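Local coordinates for flavin reductase domain protein, FMN-binding (Shewanella baltica, PDB 3HMZ) that binds flavin mononucleotide and is probably an oxidoreductase that works with NAD or NADP, at residues Q91-Q99 / L108-F116; C129-I138 / F150-D160. All coordinates share one frame; numbering follows the deposited sequence. Where two conformers were deposited one is given.

Contact 1: Q91-Q99 / L108-F116. With FMN (flavin mononucleotide), chain B; EDO (1,2-ethanediol), chain F.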
loop_
_atom_site.group_PDB
_atom_site.type_symbol
_atom_site.label_atom_id
_atom_site.label_comp_id
_atom_site.label_asym_id
_atom_site.label_seq_id
_atom_site.Cartn_x
_atom_site.Cartn_y
_atom_site.Cartn_z
ATOM N N GLN A 91 8.659 -17.894 1.528
ATOM C CA GLN A 91 10.018 -17.999 2.097
ATOM C C GLN A 91 10.975 -17.090 1.338
ATOM O O GLN A 91 11.771 -16.385 1.951
ATOM C CB GLN A 91 10.588 -19.429 2.087
ATOM C CG GLN A 91 9.720 -20.545 2.600
ATOM C CD GLN A 91 8.987 -20.296 3.890
ATOM O OE1 GLN A 91 9.514 -19.685 4.807
ATOM N NE2 GLN A 91 7.773 -20.879 4.007
ATOM N N LEU A 92 10.884 -17.085 0.008
ATOM C CA LEU A 92 11.725 -16.234 -0.826
ATOM C C LEU A 92 11.593 -14.769 -0.420
ATOM O O LEU A 92 12.588 -14.042 -0.265
ATOM C CB LEU A 92 11.374 -16.391 -2.306
ATOM C CG LEU A 92 12.145 -15.617 -3.386
ATOM C CD1 LEU A 92 12.030 -16.293 -4.784
ATOM C CD2 LEU A 92 11.696 -14.169 -3.506
ATOM N N THR A 93 10.338 -14.356 -0.216
ATOM C CA THR A 93 10.057 -12.939 0.100
ATOM C C THR A 93 10.657 -12.541 1.435
ATOM O O THR A 93 11.356 -11.525 1.546
ATOM C CB THR A 93 8.561 -12.664 0.038
ATOM O OG1 THR A 93 8.081 -12.969 -1.282
ATOM C CG2 THR A 93 8.235 -11.212 0.385
ATOM N N HIS A 94 10.451 -13.394 2.423
ATOM C CA HIS A 94 11.003 -13.107 3.730
ATOM C C HIS A 94 12.531 -13.146 3.724
ATOM O O HIS A 94 13.175 -12.287 4.320
ATOM C CB HIS A 94 10.426 -14.078 4.754
ATOM C CG HIS A 94 10.724 -13.672 6.159
ATOM N ND1 HIS A 94 11.716 -14.286 6.863
ATOM C CD2 HIS A 94 10.284 -12.642 6.926
ATOM C CE1 HIS A 94 11.815 -13.723 8.060
ATOM N NE2 HIS A 94 10.948 -12.727 8.131
ATOM N N ARG A 95 13.098 -14.098 2.978
ATOM C CA ARG A 95 14.554 -14.256 2.912
ATOM C C ARG A 95 15.238 -13.078 2.256
ATOM O O ARG A 95 16.246 -12.577 2.777
ATOM C CB ARG A 95 14.949 -15.548 2.193
ATOM C CG ARG A 95 14.683 -16.804 2.990
ATOM C CD ARG A 95 15.129 -18.027 2.190
ATOM N NE ARG A 95 14.730 -19.256 2.850
ATOM C CZ ARG A 95 15.168 -20.462 2.521
ATOM N NH1 ARG A 95 16.054 -20.606 1.556
ATOM N NH2 ARG A 95 14.732 -21.523 3.178
ATOM N N VAL A 96 14.717 -12.623 1.113
ATOM C CA VAL A 96 15.345 -11.468 0.432
ATOM C C VAL A 96 15.194 -10.174 1.228
ATOM O O VAL A 96 15.953 -9.239 1.001
ATOM C CB VAL A 96 14.884 -11.243 -1.024
ATOM C CG1 VAL A 96 15.224 -12.502 -1.895
ATOM C CG2 VAL A 96 13.408 -10.901 -1.110
ATOM N N GLY A 97 14.235 -10.166 2.151
ATOM C CA GLY A 97 14.048 -9.059 3.061
ATOM C C GLY A 97 14.742 -9.203 4.406
ATOM O O GLY A 97 14.564 -8.344 5.276
ATOM N N SER A 98 15.516 -10.281 4.574
ATOM C CA SER A 98 16.205 -10.577 5.830
ATOM C C SER A 98 17.716 -10.772 5.661
ATOM O O SER A 98 18.411 -11.062 6.645
ATOM C CB SER A 98 15.587 -11.824 6.449
ATOM O OG SER A 98 14.216 -11.682 6.691
ATOM N N GLN A 99 18.210 -10.618 4.435
ATOM C CA GLN A 99 19.613 -10.810 4.061
ATOM C C GLN A 99 20.021 -9.710 3.107
ATOM O O GLN A 99 19.238 -9.392 2.221
ATOM C CB GLN A 99 19.719 -12.163 3.324
ATOM C CG GLN A 99 19.329 -13.370 4.179
ATOM C CD GLN A 99 19.321 -14.689 3.429
ATOM O OE1 GLN A 99 20.077 -14.892 2.495
ATOM N NE2 GLN A 99 18.440 -15.597 3.845
ATOM N N LEU A 108 21.207 -14.279 -3.973
ATOM C CA LEU A 108 20.114 -14.765 -4.824
ATOM C C LEU A 108 20.032 -16.273 -4.840
ATOM O O LEU A 108 18.936 -16.816 -4.673
ATOM C CB LEU A 108 20.133 -14.113 -6.203
ATOM C CG LEU A 108 20.031 -12.581 -6.176
ATOM C CD1 LEU A 108 19.914 -12.062 -7.608
ATOM C CD2 LEU A 108 18.842 -11.991 -5.320
ATOM N N LEU A 109 21.178 -16.962 -4.968
ATOM C CA LEU A 109 21.101 -18.430 -4.934
ATOM C C LEU A 109 20.706 -18.904 -3.519
ATOM O O LEU A 109 19.955 -19.874 -3.408
ATOM C CB LEU A 109 22.323 -19.156 -5.549
ATOM C CG LEU A 109 23.665 -19.352 -4.870
ATOM C CD1 LEU A 109 23.566 -20.114 -3.535
ATOM C CD2 LEU A 109 24.611 -20.075 -5.756
ATOM N N ASN A 110 21.147 -18.225 -2.457
ATOM C CA ASN A 110 20.751 -18.561 -1.085
ATOM C C ASN A 110 19.263 -18.418 -0.811
ATOM O O ASN A 110 18.676 -19.204 -0.058
ATOM C CB ASN A 110 21.459 -17.641 -0.070
ATOM C CG ASN A 110 22.953 -17.774 -0.085
ATOM O OD1 ASN A 110 23.557 -18.726 -0.656
ATOM N ND2 ASN A 110 23.595 -16.768 0.526
ATOM N N CYS A 111 18.650 -17.420 -1.435
ATOM C CA CYS A 111 17.254 -17.084 -1.221
ATOM C C CYS A 111 16.325 -17.823 -2.204
ATOM O O CYS A 111 15.114 -17.707 -2.082
ATOM C CB CYS A 111 17.045 -15.566 -1.335
ATOM S SG CYS A 111 17.776 -14.592 0.001
ATOM N N GLY A 112 16.875 -18.579 -3.162
ATOM C CA GLY A 112 16.067 -19.336 -4.147
ATOM C C GLY A 112 15.471 -18.457 -5.225
ATOM O O GLY A 112 14.446 -18.816 -5.788
ATOM N N VAL A 113 16.138 -17.325 -5.541
ATOM C CA VAL A 113 15.635 -16.402 -6.531
ATOM C C VAL A 113 16.139 -16.765 -7.917
ATOM O O VAL A 113 17.353 -16.758 -8.156
ATOM C CB VAL A 113 16.095 -14.963 -6.227
ATOM C CG1 VAL A 113 15.650 -13.975 -7.334
ATOM C CG2 VAL A 113 15.562 -14.521 -4.839
ATOM N N GLU A 114 15.210 -17.030 -8.824
ATOM C CA GLU A 114 15.474 -17.299 -10.235
ATOM C C GLU A 114 15.101 -16.036 -11.014
ATOM O O GLU A 114 13.989 -15.547 -10.885
ATOM C CB GLU A 114 14.685 -18.499 -10.747
ATOM C CG GLU A 114 14.838 -18.746 -12.226
ATOM C CD GLU A 114 13.933 -19.822 -12.720
ATOM O OE1 GLU A 114 13.799 -20.828 -12.029
ATOM O OE2 GLU A 114 13.367 -19.650 -13.824
ATOM N N LEU A 115 16.044 -15.498 -11.772
ATOM C CA LEU A 115 15.850 -14.284 -12.536
ATOM C C LEU A 115 15.686 -14.559 -14.048
ATOM O O LEU A 115 16.198 -15.551 -14.591
ATOM C CB LEU A 115 17.038 -13.328 -12.379
ATOM C CG LEU A 115 17.305 -12.855 -10.954
ATOM C CD1 LEU A 115 18.587 -12.038 -10.920
ATOM C CD2 LEU A 115 16.109 -12.076 -10.388
ATOM N N PHE A 116 15.008 -13.638 -14.718
ATOM C CA PHE A 116 14.885 -13.634 -16.165
ATOM C C PHE A 116 14.907 -12.217 -16.679
ATOM O O PHE A 116 14.834 -11.264 -15.907
ATOM C CB PHE A 116 13.633 -14.388 -16.636
ATOM C CG PHE A 116 12.294 -13.714 -16.304
ATOM C CD1 PHE A 116 11.695 -13.837 -15.067
ATOM C CD2 PHE A 116 11.634 -12.948 -17.259
ATOM C CE1 PHE A 116 10.460 -13.231 -14.787
ATOM C CE2 PHE A 116 10.405 -12.349 -17.012
ATOM C CZ PHE A 116 9.810 -12.497 -15.752
HETATM N N1 FMN B . 13.236 -2.267 3.371
HETATM C C2 FMN B . 12.980 -1.031 2.826
HETATM O O2 FMN B . 13.912 -0.244 2.666
HETATM N N3 FMN B . 11.689 -0.719 2.443
HETATM C C4 FMN B . 10.637 -1.565 2.615
HETATM O O4 FMN B . 9.489 -1.186 2.262
HETATM C C4A FMN B . 10.910 -2.815 3.193
HETATM N N5 FMN B . 9.902 -3.743 3.384
HETATM C C5A FMN B . 10.165 -5.051 3.763
HETATM C C6 FMN B . 9.153 -6.023 3.775
HETATM C C7 FMN B . 9.409 -7.329 4.177
HETATM C C7M FMN B . 8.323 -8.359 4.165
HETATM C C8 FMN B . 10.703 -7.673 4.580
HETATM C C8M FMN B . 11.032 -9.081 5.035
HETATM C C9 FMN B . 11.695 -6.703 4.552
HETATM C C9A FMN B . 11.477 -5.392 4.157
HETATM N N10 FMN B . 12.467 -4.414 4.110
HETATM C C10 FMN B . 12.208 -3.166 3.568
HETATM C "C1'" FMN B . 13.908 -4.734 4.402
HETATM C "C2'" FMN B . 14.770 -5.062 3.176
HETATM O "O2'" FMN B . 14.099 -5.947 2.264
HETATM C "C3'" FMN B . 16.048 -5.689 3.720
HETATM O "O3'" FMN B . 16.760 -4.706 4.466
HETATM C "C4'" FMN B . 16.908 -6.391 2.650
HETATM O "O4'" FMN B . 17.768 -7.292 3.340
HETATM C "C5'" FMN B . 17.732 -5.451 1.793
HETATM O "O5'" FMN B . 18.519 -6.256 0.914
HETATM P P FMN B . 19.742 -5.610 0.110
HETATM O O1P FMN B . 20.412 -6.821 -0.516
HETATM O O2P FMN B . 19.236 -4.605 -0.884
HETATM O O3P FMN B . 20.638 -4.918 1.105
HETATM C C1 EDO F . 12.563 -21.166 -1.723
HETATM O O1 EDO F . 13.555 -21.753 -2.588
HETATM C C2 EDO F . 12.808 -19.672 -1.608
HETATM O O2 EDO F . 13.832 -19.414 -0.671
HETATM O O HOH W 1 18.680 -18.191 2.730
#
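Leu-92, Val-96, Cys-111 and Val-113 form the apolar centre where helix 90-96 meets the end of helix 107-111. Methyl CG2 of Val-113 meets Val-96 CG1 at 3.6 Å and also reaches CG of Leu-92, crossing both side chains at about a right angle. On Val-96 the same CG1, set anti to the carbonyl carbon (chi1 -60°), packs against CB of Cys-111 as well. Leu-92 lays CD1 3.6 Å from the carbonyl oxygen of Gly-112, the positive-phi residue of the Schellman motif that ends helix 107-111. Shortening Leu-92 to an alanine is likely to leave Val-113 CG2 with only Val-96 across the contact and open a gap beside the Gly-112 carbonyl.

Around the margin the contacts are more mixed. Cys-111 SG touches both CB of Arg-95, 3.7 Å away, and OE1 of Gln-99, 3.4 Å away. Arg-95 and Gln-99 each have two conformers, so the bonds of their side chains are doubtful. In one, the extended Arg-95 chain brings NH1 to Asn-110 O at 3.4 Å, a weak, bent bond (134°) at the guanidinium edge, while an ethanediol hydroxyl lies over one guanidinium face. That hydroxyl, O2, donates to Cys-111 O at 2.6 Å. In one conformer of Gln-99, NE2 donates to a water that donates to Asn-110 O. On the flavin side, FMN O4' donates to the backbone oxygen of Gln-99 at 2.8 Å.

Leu-92 and Val-96 also rest on Leu-33 of strand 32-38, and Leu-108 and Val-113 on Val-44 of strand 41-55, so the two short helices cover these strands beside the flavin.

Contact 2: C129-I138 / F150-D160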
loop_
_atom_site.group_PDB
_atom_site.type_symbol
_atom_site.label_atom_id
_atom_site.label_comp_id
_atom_site.label_asym_id
_atom_site.label_seq_id
_atom_site.Cartn_x
_atom_site.Cartn_y
_atom_site.Cartn_z
ATOM N N CYS A 129 6.649 -14.669 -9.934
ATOM C CA CYS A 129 5.768 -13.611 -9.441
ATOM C C CYS A 129 4.518 -13.569 -10.324
ATOM O O CYS A 129 4.461 -14.210 -11.390
ATOM C CB CYS A 129 6.480 -12.270 -9.501
ATOM S SG CYS A 129 7.915 -12.214 -8.389
ATOM N N SER A 130 3.509 -12.852 -9.849
ATOM C CA SER A 130 2.277 -12.689 -10.609
ATOM C C SER A 130 2.305 -11.508 -11.580
ATOM O O SER A 130 1.535 -11.497 -12.527
ATOM C CB SER A 130 1.075 -12.585 -9.687
ATOM O OG SER A 130 1.223 -11.493 -8.827
ATOM N N ALA A 131 3.129 -10.502 -11.292
ATOM C CA ALA A 131 3.139 -9.280 -12.082
ATOM C C ALA A 131 4.451 -8.566 -11.896
ATOM O O ALA A 131 5.100 -8.715 -10.845
ATOM C CB ALA A 131 1.963 -8.359 -11.620
ATOM N N TRP A 132 4.841 -7.801 -12.929
ATOM C CA TRP A 132 6.092 -7.069 -12.964
ATOM C C TRP A 132 5.868 -5.696 -13.589
ATOM O O TRP A 132 5.131 -5.580 -14.572
ATOM C CB TRP A 132 7.128 -7.792 -13.811
ATOM C CG TRP A 132 7.383 -9.232 -13.452
ATOM C CD1 TRP A 132 8.413 -9.710 -12.698
ATOM C CD2 TRP A 132 6.622 -10.372 -13.867
ATOM N NE1 TRP A 132 8.322 -11.077 -12.579
ATOM C CE2 TRP A 132 7.224 -11.506 -13.281
ATOM C CE3 TRP A 132 5.472 -10.539 -14.627
ATOM C CZ2 TRP A 132 6.733 -12.773 -13.480
ATOM C CZ3 TRP A 132 4.986 -11.782 -14.829
ATOM C CH2 TRP A 132 5.615 -12.894 -14.252
ATOM N N LEU A 133 6.523 -4.684 -13.018
ATOM C CA LEU A 133 6.475 -3.322 -13.483
ATOM C C LEU A 133 7.919 -2.815 -13.644
ATOM O O LEU A 133 8.668 -2.753 -12.653
ATOM C CB LEU A 133 5.707 -2.444 -12.497
ATOM C CG LEU A 133 4.244 -2.827 -12.177
ATOM C CD1 LEU A 133 4.099 -3.866 -11.058
ATOM C CD2 LEU A 133 3.426 -1.561 -11.803
ATOM N N ALA A 134 8.307 -2.475 -14.878
ATOM C CA ALA A 134 9.627 -1.879 -15.169
ATOM C C ALA A 134 9.537 -0.378 -14.851
ATOM O O ALA A 134 8.618 0.293 -15.313
ATOM C CB ALA A 134 9.994 -2.104 -16.583
ATOM N N CYS A 135 10.496 0.112 -14.066
ATOM C CA CYS A 135 10.452 1.459 -13.509
ATOM C C CYS A 135 11.711 2.256 -13.812
ATOM O O CYS A 135 12.824 1.751 -13.738
ATOM C CB CYS A 135 10.300 1.390 -11.995
ATOM S SG CYS A 135 8.793 0.576 -11.429
ATOM N N LYS A 136 11.486 3.523 -14.148
ATOM C CA LYS A 136 12.544 4.488 -14.416
ATOM C C LYS A 136 12.459 5.531 -13.302
ATOM O O LYS A 136 11.457 6.236 -13.184
ATOM C CB LYS A 136 12.370 5.156 -15.766
ATOM C CG LYS A 136 13.487 6.178 -16.129
ATOM C CD LYS A 136 13.156 6.836 -17.433
ATOM C CE LYS A 136 14.280 7.795 -17.820
ATOM N NZ LYS A 136 13.923 8.560 -19.060
ATOM N N LEU A 137 13.520 5.632 -12.524
ATOM C CA LEU A 137 13.610 6.610 -11.456
ATOM C C LEU A 137 13.454 8.050 -11.960
ATOM O O LEU A 137 14.018 8.417 -12.980
ATOM C CB LEU A 137 14.960 6.497 -10.721
ATOM C CG LEU A 137 15.217 7.385 -9.489
ATOM C CD1 LEU A 137 14.240 7.043 -8.338
ATOM C CD2 LEU A 137 16.686 7.308 -9.047
ATOM N N ILE A 138 12.671 8.829 -11.238
ATOM C CA ILE A 138 12.578 10.292 -11.424
ATOM C C ILE A 138 13.383 10.858 -10.248
ATOM O O ILE A 138 12.877 10.903 -9.127
ATOM C CB ILE A 138 11.147 10.802 -11.392
ATOM C CG1 ILE A 138 10.329 10.156 -12.492
ATOM C CG2 ILE A 138 11.163 12.393 -11.521
ATOM C CD1 ILE A 138 8.872 10.481 -12.427
ATOM N N PHE A 150 11.471 7.264 -2.990
ATOM C CA PHE A 150 11.829 7.214 -4.381
ATOM C C PHE A 150 10.577 7.188 -5.232
ATOM O O PHE A 150 9.626 6.508 -4.878
ATOM C CB PHE A 150 12.693 5.967 -4.641
ATOM C CG PHE A 150 14.052 6.046 -4.004
ATOM C CD1 PHE A 150 14.227 5.883 -2.664
ATOM C CD2 PHE A 150 15.174 6.286 -4.798
ATOM C CE1 PHE A 150 15.469 6.014 -2.067
ATOM C CE2 PHE A 150 16.443 6.378 -4.223
ATOM C CZ PHE A 150 16.593 6.262 -2.865
ATOM N N ILE A 151 10.566 7.965 -6.301
ATOM C CA ILE A 151 9.479 8.079 -7.274
ATOM C C ILE A 151 9.957 7.559 -8.602
ATOM O O ILE A 151 11.066 7.908 -9.048
ATOM C CB ILE A 151 9.009 9.564 -7.404
ATOM C CG1 ILE A 151 8.316 9.984 -6.102
ATOM C CG2 ILE A 151 8.062 9.739 -8.604
ATOM C CD1 ILE A 151 8.045 11.476 -6.016
ATOM N N ALA A 152 9.112 6.764 -9.258
ATOM C CA ALA A 152 9.452 6.272 -10.582
ATOM C C ALA A 152 8.297 6.270 -11.549
ATOM O O ALA A 152 7.151 6.115 -11.136
ATOM C CB ALA A 152 10.035 4.821 -10.507
ATOM N N GLU A 153 8.628 6.411 -12.833
ATOM C CA GLU A 153 7.645 6.210 -13.878
ATOM C C GLU A 153 7.651 4.714 -14.227
ATOM O O GLU A 153 8.706 4.087 -14.328
ATOM C CB GLU A 153 7.942 7.070 -15.106
ATOM C CG GLU A 153 7.209 6.698 -16.376
ATOM C CD GLU A 153 7.095 7.891 -17.348
ATOM O OE1 GLU A 153 7.890 8.877 -17.205
ATOM O OE2 GLU A 153 6.170 7.860 -18.182
ATOM N N VAL A 154 6.467 4.155 -14.403
ATOM C CA VAL A 154 6.330 2.744 -14.825
ATOM C C VAL A 154 6.319 2.812 -16.358
ATOM O O VAL A 154 5.453 3.487 -16.972
ATOM C CB VAL A 154 5.058 2.119 -14.279
ATOM C CG1 VAL A 154 4.840 0.747 -14.915
ATOM C CG2 VAL A 154 5.133 2.050 -12.742
ATOM N N ILE A 155 7.309 2.171 -16.970
ATOM C CA ILE A 155 7.489 2.161 -18.422
ATOM C C ILE A 155 7.074 0.885 -19.124
ATOM O O ILE A 155 7.094 0.816 -20.353
ATOM C CB ILE A 155 8.969 2.556 -18.802
ATOM C CG1 ILE A 155 9.984 1.526 -18.295
ATOM C CG2 ILE A 155 9.278 3.979 -18.229
ATOM C CD1 ILE A 155 11.459 1.801 -18.735
ATOM N N GLY A 156 6.743 -0.148 -18.347
ATOM C CA GLY A 156 6.284 -1.392 -18.888
ATOM C C GLY A 156 5.667 -2.205 -17.769
ATOM O O GLY A 156 6.084 -2.053 -16.607
ATOM N N ALA A 157 4.661 -3.020 -18.108
ATOM C CA ALA A 157 3.976 -3.845 -17.120
ATOM C C ALA A 157 3.528 -5.135 -17.756
ATOM O O ALA A 157 3.122 -5.148 -18.938
ATOM C CB ALA A 157 2.811 -3.073 -16.517
ATOM N N TRP A 158 3.608 -6.232 -16.989
ATOM C CA TRP A 158 3.259 -7.573 -17.465
ATOM C C TRP A 158 2.702 -8.365 -16.299
ATOM O O TRP A 158 2.977 -8.055 -15.148
ATOM C CB TRP A 158 4.503 -8.318 -18.023
ATOM C CG TRP A 158 5.276 -7.540 -19.033
ATOM C CD1 TRP A 158 5.137 -7.600 -20.392
ATOM C CD2 TRP A 158 6.254 -6.525 -18.781
ATOM N NE1 TRP A 158 6.004 -6.747 -21.008
ATOM C CE2 TRP A 158 6.717 -6.071 -20.049
ATOM C CE3 TRP A 158 6.825 -5.991 -17.628
ATOM C CZ2 TRP A 158 7.709 -5.084 -20.171
ATOM C CZ3 TRP A 158 7.834 -5.026 -17.756
ATOM C CH2 TRP A 158 8.254 -4.576 -19.027
ATOM N N ALA A 159 1.933 -9.396 -16.591
ATOM C CA ALA A 159 1.410 -10.263 -15.564
ATOM C C ALA A 159 1.078 -11.645 -16.062
ATOM O O ALA A 159 0.814 -11.853 -17.255
ATOM C CB ALA A 159 0.149 -9.598 -14.894
ATOM N N ASP A 160 1.052 -12.571 -15.110
ATOM C CA ASP A 160 0.611 -13.954 -15.333
ATOM C C ASP A 160 -0.892 -13.915 -15.575
ATOM O O ASP A 160 -1.659 -13.588 -14.659
ATOM C CB ASP A 160 0.993 -14.764 -14.087
ATOM C CG ASP A 160 0.502 -16.154 -14.087
ATOM O OD1 ASP A 160 -0.307 -16.560 -14.934
ATOM O OD2 ASP A 160 0.963 -16.854 -13.152
HETATM O O HOH W 2 2.366 -16.398 -10.898
HETATM O O HOH W 3 12.749 9.834 -6.583
#
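Trp-132 and Trp-158 face each other as a hydrogen-bonded antiparallel pair, yet their rings do not stack. The Trp-132 ring has Ser-130 C over one face and, at its edge, the Trp-158 carbonyl, whose oxygen is 3.6 Å from CE3. Around Trp-158, Gly-156 C lies 3.5 Å above one face and Ala-134 CB meets the edge at CZ3, 3.8 Å away. The ring lies so close to Gly-156 that there is no room for a CB. Phe-150 receives Leu-137 CD1 in its ring plane, 3.7 Å from CD2; with CG anti to the backbone N (chi1 -176°), Leu-137 turns that methyl toward the neighbouring strand.

On the face carrying Ala-131 and Leu-133, short side chains meet: Ala-131 CB touches Ala-159 CB, and Cys-135 CB lies 3.7 Å from Ala-152 CB. Trp-132 N gives a bond to Trp-158 O and Trp-158 N returns one to Trp-132 O, both 2.9 Å. Lys-136 N reaches Glu-153 O in the carbonyl plane, at a nearly straight 170°. Beyond the strand pair, Trp-132 NE1 is held by Val-126 O and the Asp-160 carboxylate by Lys-178.

Ile-155 and Gly-156 both oppose Ala-134, which accepts from Ile-155 N and donates to Gly-156 O. This is a classic beta bulge, joining strands 131-138 and 149-160 of the antiparallel sheet, consistent with the split-barrel fold of FMN-binding flavin reductase domains.

In the fold
Contact 1 closes before contact 2 opens along the chain, and their centres lie 19 Å apart. They touch where Phe-116 CZ, at the end of 108-116, packs on Trp-132 CE2 at 3.7 Å, the two rings edge-to-face. Contact 1 borders the flavin directly, supplying His-94 and the run from Val-96 to Gln-99 to its pocket, with Lys-107, a further FMN-binding residue, beside Cys-111. Contact 2 stands further back; the side chain of Phe-150 is about 8 Å from FMN and about 6 Å from that of FMN-binding Val-63. Both contacts also touch the second subunit, through Gln-91 and His-94 in one and Ile-138 and Ile-151 in the other.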